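Local coordinates for Ifi204 (Mus musculus domesticus, PDB 5YZW), which is an interferon-inducible sensor of the PYHIN family whose HIN domain recognises DNA, probably as part of innate immune surveillance, at residues A[121-126]-A[165-170]; A[169-174]-A[188-193]. All blocks are in the same frame, centred on the assembly; numbering follows the deposited sequence.

Contact 1. Residues A[121-126]-A[165-170]; sequences SGEYLV and KLRLVC
Glu123 and Arg167 lie side by side and point the same way on an antiparallel strand pair of the second OB fold in this HIN domain, where residues 121-126 of strand 119-132 run at 156° to residues 165-169. They form a non-hydrogen-bonded pair, and their CA atoms are 4.2 Å apart. Hydrogen-bonded pairs flank them: Gly122 N and O bond to Leu168 O and N, and Tyr124 N and O to Leu166 O and N. On the opposite face, Tyr124 and Leu168 cross at about a right angle, with Tyr124 CD2 3.8 Å from Leu168 CD1; the phenol OH bonds to Pro106 O. Beside them Val126 CG2 packs on Leu166 CD1 at 3.8 Å. Back on the charged face, Lys165 NZ makes a long salt bridge to Glu123 OE2, 3.8 Å, while Arg167 NH1 is bonded to Gln191 OE1. A bend at chi3 (-65°) turns NE out of the extended line of the Arg167 chain, and carboxylate and guanidinium planes stand 64° apart. Arg167 grips Glu123 side-on in a salt bridge: Arg167 NE (3.1 Å) and NH2 (2.9 Å) both donate to Glu123 OE1 from the same face of the carboxylate.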
ATOM      1  N   SER A 121       4.034  -1.684  -4.047  1.00 43.24           N
ATOM      2  CA  SER A 121       2.838  -0.922  -4.367  1.00 41.56           C
ATOM      3  C   SER A 121       3.067  -0.265  -5.714  1.00 44.17           C
ATOM      4  O   SER A 121       4.180   0.179  -6.000  1.00 52.08           O
ATOM      5  CB  SER A 121       2.564   0.161  -3.314  1.00 43.80           C
ATOM      6  OG  SER A 121       1.934  -0.388  -2.169  1.00 46.01           O
ATOM      7  N   GLY A 122       2.037  -0.202  -6.546  1.00 49.61           N
ATOM      8  CA  GLY A 122       2.214   0.327  -7.888  1.00 57.38           C
ATOM      9  C   GLY A 122       0.933   0.245  -8.689  1.00 58.70           C
ATOM     10  O   GLY A 122       0.016  -0.514  -8.358  1.00 57.47           O
ATOM     11  N   GLU A 123       0.892   1.049  -9.752  1.00 62.58           N
ATOM     12  CA  GLU A 123      -0.225   1.074 -10.686  1.00 64.99           C
ATOM     13  C   GLU A 123       0.262   0.579 -12.037  1.00 68.42           C
ATOM     14  O   GLU A 123       1.179   1.168 -12.619  1.00 70.84           O
ATOM     15  CB  GLU A 123      -0.809   2.476 -10.824  1.00 75.01           C
ATOM     16  CG  GLU A 123      -1.146   3.160  -9.522  1.00 85.29           C
ATOM     17  CD  GLU A 123      -1.734   4.541  -9.738  1.00 88.95           C
ATOM     18  OE1 GLU A 123      -1.977   5.247  -8.739  1.00 85.86           O
ATOM     19  OE2 GLU A 123      -1.951   4.915 -10.909  1.00 93.10           O
ATOM     20  N   TYR A 124      -0.364  -0.479 -12.547  1.00 66.00           N
ATOM     21  CA  TYR A 124       0.093  -1.120 -13.770  1.00 71.56           C
ATOM     22  C   TYR A 124      -1.084  -1.404 -14.696  1.00 80.81           C
ATOM     23  O   TYR A 124      -2.234  -1.523 -14.262  1.00 83.05           O
ATOM     24  CB  TYR A 124       0.834  -2.428 -13.461  1.00 56.28           C
ATOM     25  CG  TYR A 124       2.022  -2.253 -12.555  1.00 63.29           C
ATOM     26  CD1 TYR A 124       3.247  -1.847 -13.057  1.00 68.36           C
ATOM     27  CD2 TYR A 124       1.907  -2.453 -11.187  1.00 54.82           C
ATOM     28  CE1 TYR A 124       4.342  -1.684 -12.230  1.00 59.15           C
ATOM     29  CE2 TYR A 124       2.999  -2.276 -10.342  1.00 58.09           C
ATOM     30  CZ  TYR A 124       4.214  -1.890 -10.873  1.00 55.95           C
ATOM     31  OH  TYR A 124       5.305  -1.705 -10.044  1.00 56.84           O
ATOM     32  N   LEU A 125      -0.775  -1.502 -15.988  1.00 87.89           N
ATOM     33  CA  LEU A 125      -1.748  -1.880 -17.007  1.00 90.00           C
ATOM     34  C   LEU A 125      -1.816  -3.395 -17.115  1.00 82.69           C
ATOM     35  O   LEU A 125      -0.778  -4.064 -17.180  1.00 75.80           O
ATOM     36  CB  LEU A 125      -1.379  -1.280 -18.365  1.00 99.88           C
ATOM     37  CG  LEU A 125      -1.514   0.237 -18.522  1.00108.32           C
ATOM     38  CD1 LEU A 125      -0.199   0.945 -18.214  1.00107.51           C
ATOM     39  CD2 LEU A 125      -2.005   0.578 -19.931  1.00112.47           C
ATOM     40  N   VAL A 126      -3.033  -3.930 -17.132  1.00 82.36           N
ATOM     41  CA  VAL A 126      -3.258  -5.364 -17.278  1.00 86.01           C
ATOM     42  C   VAL A 126      -3.434  -5.693 -18.752  1.00 86.43           C
ATOM     43  O   VAL A 126      -4.103  -4.956 -19.484  1.00 85.60           O
ATOM     44  CB  VAL A 126      -4.486  -5.807 -16.460  1.00 85.95           C
ATOM     45  CG1 VAL A 126      -4.540  -7.328 -16.357  1.00 89.20           C
ATOM     46  CG2 VAL A 126      -4.472  -5.149 -15.075  1.00 71.30           C
ATOM     47  N   LYS A 165      -6.566  -0.543 -15.675  1.00 93.74           N
ATOM     48  CA  LYS A 165      -5.368  -0.176 -14.931  1.00 93.15           C
ATOM     49  C   LYS A 165      -5.570  -0.501 -13.456  1.00 81.55           C
ATOM     50  O   LYS A 165      -6.606  -0.162 -12.871  1.00 76.85           O
ATOM     51  CB  LYS A 165      -5.018   1.302 -15.108  1.00 98.80           C
ATOM     52  CG  LYS A 165      -3.512   1.544 -15.188  1.00100.89           C
ATOM     53  CD  LYS A 165      -3.168   3.013 -15.036  1.00102.20           C
ATOM     54  CE  LYS A 165      -1.662   3.236 -15.056  1.00 99.24           C
ATOM     55  NZ  LYS A 165      -1.327   4.639 -14.677  1.00 92.86           N
ATOM     56  N   LEU A 166      -4.575  -1.149 -12.863  1.00 74.75           N
ATOM     57  CA  LEU A 166      -4.681  -1.755 -11.546  1.00 73.17           C
ATOM     58  C   LEU A 166      -3.778  -1.036 -10.555  1.00 69.46           C
ATOM     59  O   LEU A 166      -2.569  -0.913 -10.785  1.00 69.95           O
ATOM     60  CB  LEU A 166      -4.292  -3.226 -11.615  1.00 72.33           C
ATOM     61  CG  LEU A 166      -5.432  -4.212 -11.451  1.00 76.95           C
ATOM     62  CD1 LEU A 166      -4.838  -5.597 -11.323  1.00 79.69           C
ATOM     63  CD2 LEU A 166      -6.249  -3.839 -10.240  1.00 76.86           C
ATOM     64  N   ARG A 167      -4.359  -0.579  -9.452  1.00 68.79           N
ATOM     65  CA  ARG A 167      -3.596  -0.006  -8.350  1.00 62.31           C
ATOM     66  C   ARG A 167      -3.407  -1.099  -7.308  1.00 56.62           C
ATOM     67  O   ARG A 167      -4.385  -1.590  -6.733  1.00 61.86           O
ATOM     68  CB  ARG A 167      -4.303   1.204  -7.752  1.00 59.79           C
ATOM     69  CG  ARG A 167      -3.714   1.667  -6.409  1.00 53.34           C
ATOM     70  CD  ARG A 167      -4.414   2.929  -5.939  1.00 67.36           C
ATOM     71  NE  ARG A 167      -4.153   4.038  -6.854  1.00 77.43           N
ATOM     72  CZ  ARG A 167      -5.053   4.958  -7.197  1.00 83.96           C
ATOM     73  NH1 ARG A 167      -6.286   4.907  -6.701  1.00 79.52           N
ATOM     74  NH2 ARG A 167      -4.720   5.934  -8.035  1.00 86.67           N
ATOM     75  N   LEU A 168      -2.154  -1.499  -7.094  1.00 53.41           N
ATOM     76  CA  LEU A 168      -1.801  -2.555  -6.155  1.00 51.57           C
ATOM     77  C   LEU A 168      -1.152  -1.943  -4.930  1.00 49.87           C
ATOM     78  O   LEU A 168      -0.232  -1.124  -5.054  1.00 50.31           O
ATOM     79  CB  LEU A 168      -0.836  -3.569  -6.775  1.00 52.40           C
ATOM     80  CG  LEU A 168      -1.131  -4.120  -8.170  1.00 56.48           C
ATOM     81  CD1 LEU A 168       0.126  -4.768  -8.738  1.00 54.96           C
ATOM     82  CD2 LEU A 168      -2.246  -5.116  -8.068  1.00 58.98           C
ATOM     83  N   VAL A 169      -1.601  -2.360  -3.751  1.00 49.97           N
ATOM     84  CA  VAL A 169      -1.001  -1.891  -2.503  1.00 47.31           C
ATOM     85  C   VAL A 169      -0.616  -3.096  -1.661  1.00 45.95           C
ATOM     86  O   VAL A 169      -1.461  -3.957  -1.376  1.00 48.94           O
ATOM     87  CB  VAL A 169      -1.942  -0.968  -1.718  1.00 45.51           C
ATOM     88  CG1 VAL A 169      -1.256  -0.526  -0.439  1.00 41.79           C
ATOM     89  CG2 VAL A 169      -2.370   0.207  -2.589  1.00 44.32           C
ATOM     90  N   CYS A 170       0.660  -3.168  -1.287  1.00 40.62           N
ATOM     91  CA  CYS A 170       1.174  -4.193  -0.382  1.00 34.93           C
ATOM     92  C   CYS A 170       0.961  -5.598  -0.950  1.00 39.38           C
ATOM     93  O   CYS A 170       0.328  -6.446  -0.326  1.00 40.58           O
ATOM     94  CB  CYS A 170       0.532  -4.067   0.999  1.00 32.84           C
ATOM     95  SG  CYS A 170       1.320  -5.096   2.280  1.00 44.90           S
TER

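Contact 2. Residues A[169-174]-A[188-193]; sequences VCFELT and SYMQVI
In Phe171 CG is anti to the carbonyl carbon (chi1 -82°), and in Met190 CG lies between the backbone N and the carbonyl carbon (chi1 57°), the chain then bending at chi3 to place CE. The two side chains cross at about a right angle. Met190 SD stands 5.3 Å from the Phe171 ring centroid and 80° off the ring normal, an edge-on Met-aromatic contact in which Phe171 CZ comes within 3.9 Å of the sulfur. Tyr189 O also lies at the ring edge, 3.4 Å from Phe171 CE1, and Ser188 OG sits 4.0 Å above one face, offset toward the rim. An alanine in place of Phe171 would probably open a gap beside Met190 SD and CE and take away the ring edge that meets Tyr189 O. Before the corner, Val169, at the end of strand 165-169, forms an antiparallel hydrogen-bonded pair with Tyr189: Val169 N bonds to Tyr189 O at 2.8 Å and Tyr189 N to Val169 O at 3.0 Å. Cys170 and Phe171 together lie across from Val120, forming a G1 beta bulge. Ser188 OG lies 2.8 Å from Cys170 O and is hydrogen-bonded to Val185 N. The slightly positive edge of this buried ring would be expected to suit both the carbonyl oxygen and the sulfur.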
ATOM      1  N   VAL A 169      -1.601  -2.360  -3.751  1.00 49.97           N
ATOM      2  CA  VAL A 169      -1.001  -1.891  -2.503  1.00 47.31           C
ATOM      3  C   VAL A 169      -0.616  -3.096  -1.661  1.00 45.95           C
ATOM      4  O   VAL A 169      -1.461  -3.957  -1.376  1.00 48.94           O
ATOM      5  CB  VAL A 169      -1.942  -0.968  -1.718  1.00 45.51           C
ATOM      6  CG1 VAL A 169      -1.256  -0.526  -0.439  1.00 41.79           C
ATOM      7  CG2 VAL A 169      -2.370   0.207  -2.589  1.00 44.32           C
ATOM      8  N   CYS A 170       0.660  -3.168  -1.287  1.00 40.62           N
ATOM      9  CA  CYS A 170       1.174  -4.193  -0.382  1.00 34.93           C
ATOM     10  C   CYS A 170       0.961  -5.598  -0.950  1.00 39.38           C
ATOM     11  O   CYS A 170       0.328  -6.446  -0.326  1.00 40.58           O
ATOM     12  CB  CYS A 170       0.532  -4.067   0.999  1.00 32.84           C
ATOM     13  SG  CYS A 170       1.320  -5.096   2.280  1.00 44.90           S
ATOM     14  N   PHE A 171       1.507  -5.822  -2.148  1.00 41.33           N
ATOM     15  CA  PHE A 171       1.654  -7.152  -2.732  1.00 43.13           C
ATOM     16  C   PHE A 171       3.072  -7.674  -2.515  1.00 49.75           C
ATOM     17  O   PHE A 171       4.027  -6.899  -2.454  1.00 49.40           O
ATOM     18  CB  PHE A 171       1.339  -7.121  -4.226  1.00 39.78           C
ATOM     19  CG  PHE A 171      -0.109  -7.195  -4.533  1.00 40.48           C
ATOM     20  CD1 PHE A 171      -0.986  -6.240  -4.065  1.00 41.60           C
ATOM     21  CD2 PHE A 171      -0.609  -8.239  -5.325  1.00 47.00           C
ATOM     22  CE1 PHE A 171      -2.339  -6.306  -4.352  1.00 46.67           C
ATOM     23  CE2 PHE A 171      -1.954  -8.314  -5.599  1.00 55.41           C
ATOM     24  CZ  PHE A 171      -2.825  -7.351  -5.110  1.00 50.40           C
ATOM     25  N   GLU A 172       3.222  -9.000  -2.419  1.00 50.50           N
ATOM     26  CA  GLU A 172       4.543  -9.569  -2.149  1.00 43.13           C
ATOM     27  C   GLU A 172       5.239  -9.967  -3.438  1.00 53.67           C
ATOM     28  O   GLU A 172       4.671 -10.681  -4.268  1.00 54.58           O
ATOM     29  CB  GLU A 172       4.484 -10.776  -1.209  1.00 49.36           C
ATOM     30  CG  GLU A 172       5.877 -11.357  -0.891  1.00 47.24           C
ATOM     31  CD  GLU A 172       5.869 -12.464   0.170  1.00 62.20           C
ATOM     32  OE1 GLU A 172       4.794 -12.771   0.722  1.00 60.63           O
ATOM     33  OE2 GLU A 172       6.945 -13.052   0.434  1.00 66.96           O
ATOM     34  N   LEU A 173       6.484  -9.526  -3.580  1.00 44.03           N
ATOM     35  CA  LEU A 173       7.268  -9.807  -4.772  1.00 47.42           C
ATOM     36  C   LEU A 173       7.873 -11.190  -4.609  1.00 46.17           C
ATOM     37  O   LEU A 173       8.563 -11.460  -3.619  1.00 48.46           O
ATOM     38  CB  LEU A 173       8.362  -8.753  -4.960  1.00 51.33           C
ATOM     39  CG  LEU A 173       9.408  -9.047  -6.026  1.00 52.78           C
ATOM     40  CD1 LEU A 173       8.704  -8.894  -7.351  1.00 44.10           C
ATOM     41  CD2 LEU A 173      10.580  -8.062  -5.945  1.00 52.60           C
ATOM     42  N   THR A 174       7.586 -12.083  -5.547  1.00 46.46           N
ATOM     43  CA  THR A 174       8.104 -13.436  -5.483  1.00 49.83           C
ATOM     44  C   THR A 174       8.608 -13.822  -6.864  1.00 58.26           C
ATOM     45  O   THR A 174       8.329 -13.147  -7.861  1.00 49.10           O
ATOM     46  CB  THR A 174       7.036 -14.431  -4.996  1.00 56.65           C
ATOM     47  OG1 THR A 174       6.103 -14.672  -6.043  1.00 59.44           O
ATOM     48  CG2 THR A 174       6.260 -13.871  -3.794  1.00 51.26           C
ATOM     49  N   SER A 188      -3.085  -7.061   1.586  1.00 47.77           N
ATOM     50  CA  SER A 188      -3.120  -6.479   0.254  1.00 40.26           C
ATOM     51  C   SER A 188      -4.412  -5.731   0.006  1.00 44.96           C
ATOM     52  O   SER A 188      -5.470  -6.003   0.590  1.00 48.02           O
ATOM     53  CB  SER A 188      -2.963  -7.544  -0.858  1.00 42.06           C
ATOM     54  OG  SER A 188      -1.747  -8.257  -0.738  1.00 44.29           O
ATOM     55  N   TYR A 189      -4.318  -4.802  -0.934  1.00 41.57           N
ATOM     56  CA  TYR A 189      -5.472  -4.051  -1.391  1.00 43.20           C
ATOM     57  C   TYR A 189      -5.260  -3.763  -2.867  1.00 48.67           C
ATOM     58  O   TYR A 189      -4.131  -3.564  -3.322  1.00 50.65           O
ATOM     59  CB  TYR A 189      -5.657  -2.729  -0.596  1.00 45.78           C
ATOM     60  CG  TYR A 189      -6.736  -1.842  -1.189  1.00 46.18           C
ATOM     61  CD1 TYR A 189      -8.078  -2.030  -0.863  1.00 44.39           C
ATOM     62  CD2 TYR A 189      -6.419  -0.836  -2.090  1.00 44.47           C
ATOM     63  CE1 TYR A 189      -9.082  -1.228  -1.432  1.00 49.05           C
ATOM     64  CE2 TYR A 189      -7.403  -0.031  -2.657  1.00 43.62           C
ATOM     65  CZ  TYR A 189      -8.731  -0.229  -2.334  1.00 51.47           C
ATOM     66  OH  TYR A 189      -9.697   0.583  -2.904  1.00 55.12           O
ATOM     67  N   MET A 190      -6.352  -3.735  -3.617  1.00 47.44           N
ATOM     68  CA  MET A 190      -6.245  -3.368  -5.015  1.00 46.88           C
ATOM     69  C   MET A 190      -7.568  -2.773  -5.464  1.00 54.91           C
ATOM     70  O   MET A 190      -8.623  -3.072  -4.899  1.00 57.39           O
ATOM     71  CB  MET A 190      -5.881  -4.578  -5.892  1.00 59.65           C
ATOM     72  CG  MET A 190      -6.852  -5.748  -5.774  1.00 67.20           C
ATOM     73  SD  MET A 190      -6.363  -7.195  -6.767  1.00 73.01           S
ATOM     74  CE  MET A 190      -5.393  -6.407  -8.010  1.00 51.34           C
ATOM     75  N   GLN A 191      -7.494  -1.916  -6.479  1.00 57.37           N
ATOM     76  CA  GLN A 191      -8.685  -1.411  -7.142  1.00 59.60           C
ATOM     77  C   GLN A 191      -8.312  -1.028  -8.566  1.00 70.18           C
ATOM     78  O   GLN A 191      -7.152  -0.719  -8.854  1.00 70.04           O
ATOM     79  CB  GLN A 191      -9.287  -0.220  -6.398  1.00 67.13           C
ATOM     80  CG  GLN A 191      -8.781   1.113  -6.886  1.00 73.84           C
ATOM     81  CD  GLN A 191      -9.009   2.229  -5.884  1.00 75.51           C
ATOM     82  OE1 GLN A 191      -8.118   3.042  -5.640  1.00 76.74           O
ATOM     83  NE2 GLN A 191     -10.215   2.291  -5.321  1.00 73.24           N
ATOM     84  N   VAL A 192      -9.303  -1.072  -9.464  1.00 73.72           N
ATOM     85  CA  VAL A 192      -9.104  -0.619 -10.834  1.00 77.98           C
ATOM     86  C   VAL A 192      -9.353   0.884 -10.888  1.00 78.50           C
ATOM     87  O   VAL A 192     -10.141   1.434 -10.112  1.00 76.74           O
ATOM     88  CB  VAL A 192     -10.016  -1.382 -11.822  1.00 80.59           C
ATOM     89  CG1 VAL A 192     -10.033  -2.876 -11.506  1.00 78.50           C
ATOM     90  CG2 VAL A 192     -11.417  -0.824 -11.792  1.00 85.39           C
ATOM     91  N   ILE A 193      -8.680   1.560 -11.816  1.00 90.73           N
ATOM     92  CA  ILE A 193      -8.868   2.998 -11.996  1.00 99.92           C
ATOM     93  C   ILE A 193      -9.691   3.303 -13.251  1.00105.80           C
ATOM     94  O   ILE A 193     -10.351   4.343 -13.340  1.00107.56           O
ATOM     95  CB  ILE A 193      -7.516   3.725 -12.051  1.00101.15           C
ATOM     96  CG1 ILE A 193      -6.556   3.140 -11.015  1.00 99.82           C
ATOM     97  CG2 ILE A 193      -7.707   5.219 -11.821  1.00104.32           C
ATOM     98  CD1 ILE A 193      -5.098   3.468 -11.266  1.00 94.67           C
TER

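Overall arrangement
Contacts 1 and 2 lie with their centres 6 Å apart in the second of the chain's two curled sheets, and they share Val169 and Cys170. Along the chain, strand 119-132 comes first, then 165-169, the corner at Cys170, strand 171-175 and finally 189-192. Two further links join the contacts: Lys165 O is 2.9 Å from Ile193 N, a probable hydrogen bond at a poorly ordered last modelled residue, and Leu168 CD2 packs 3.4 Å from Met190 CE. Strand 165-169 thus holds the C-terminal strand 189-192 along one edge and 119-132 along the other, and the corner at Cys170 carries the chain back onto 119-132 within the curled sheet of this OB fold.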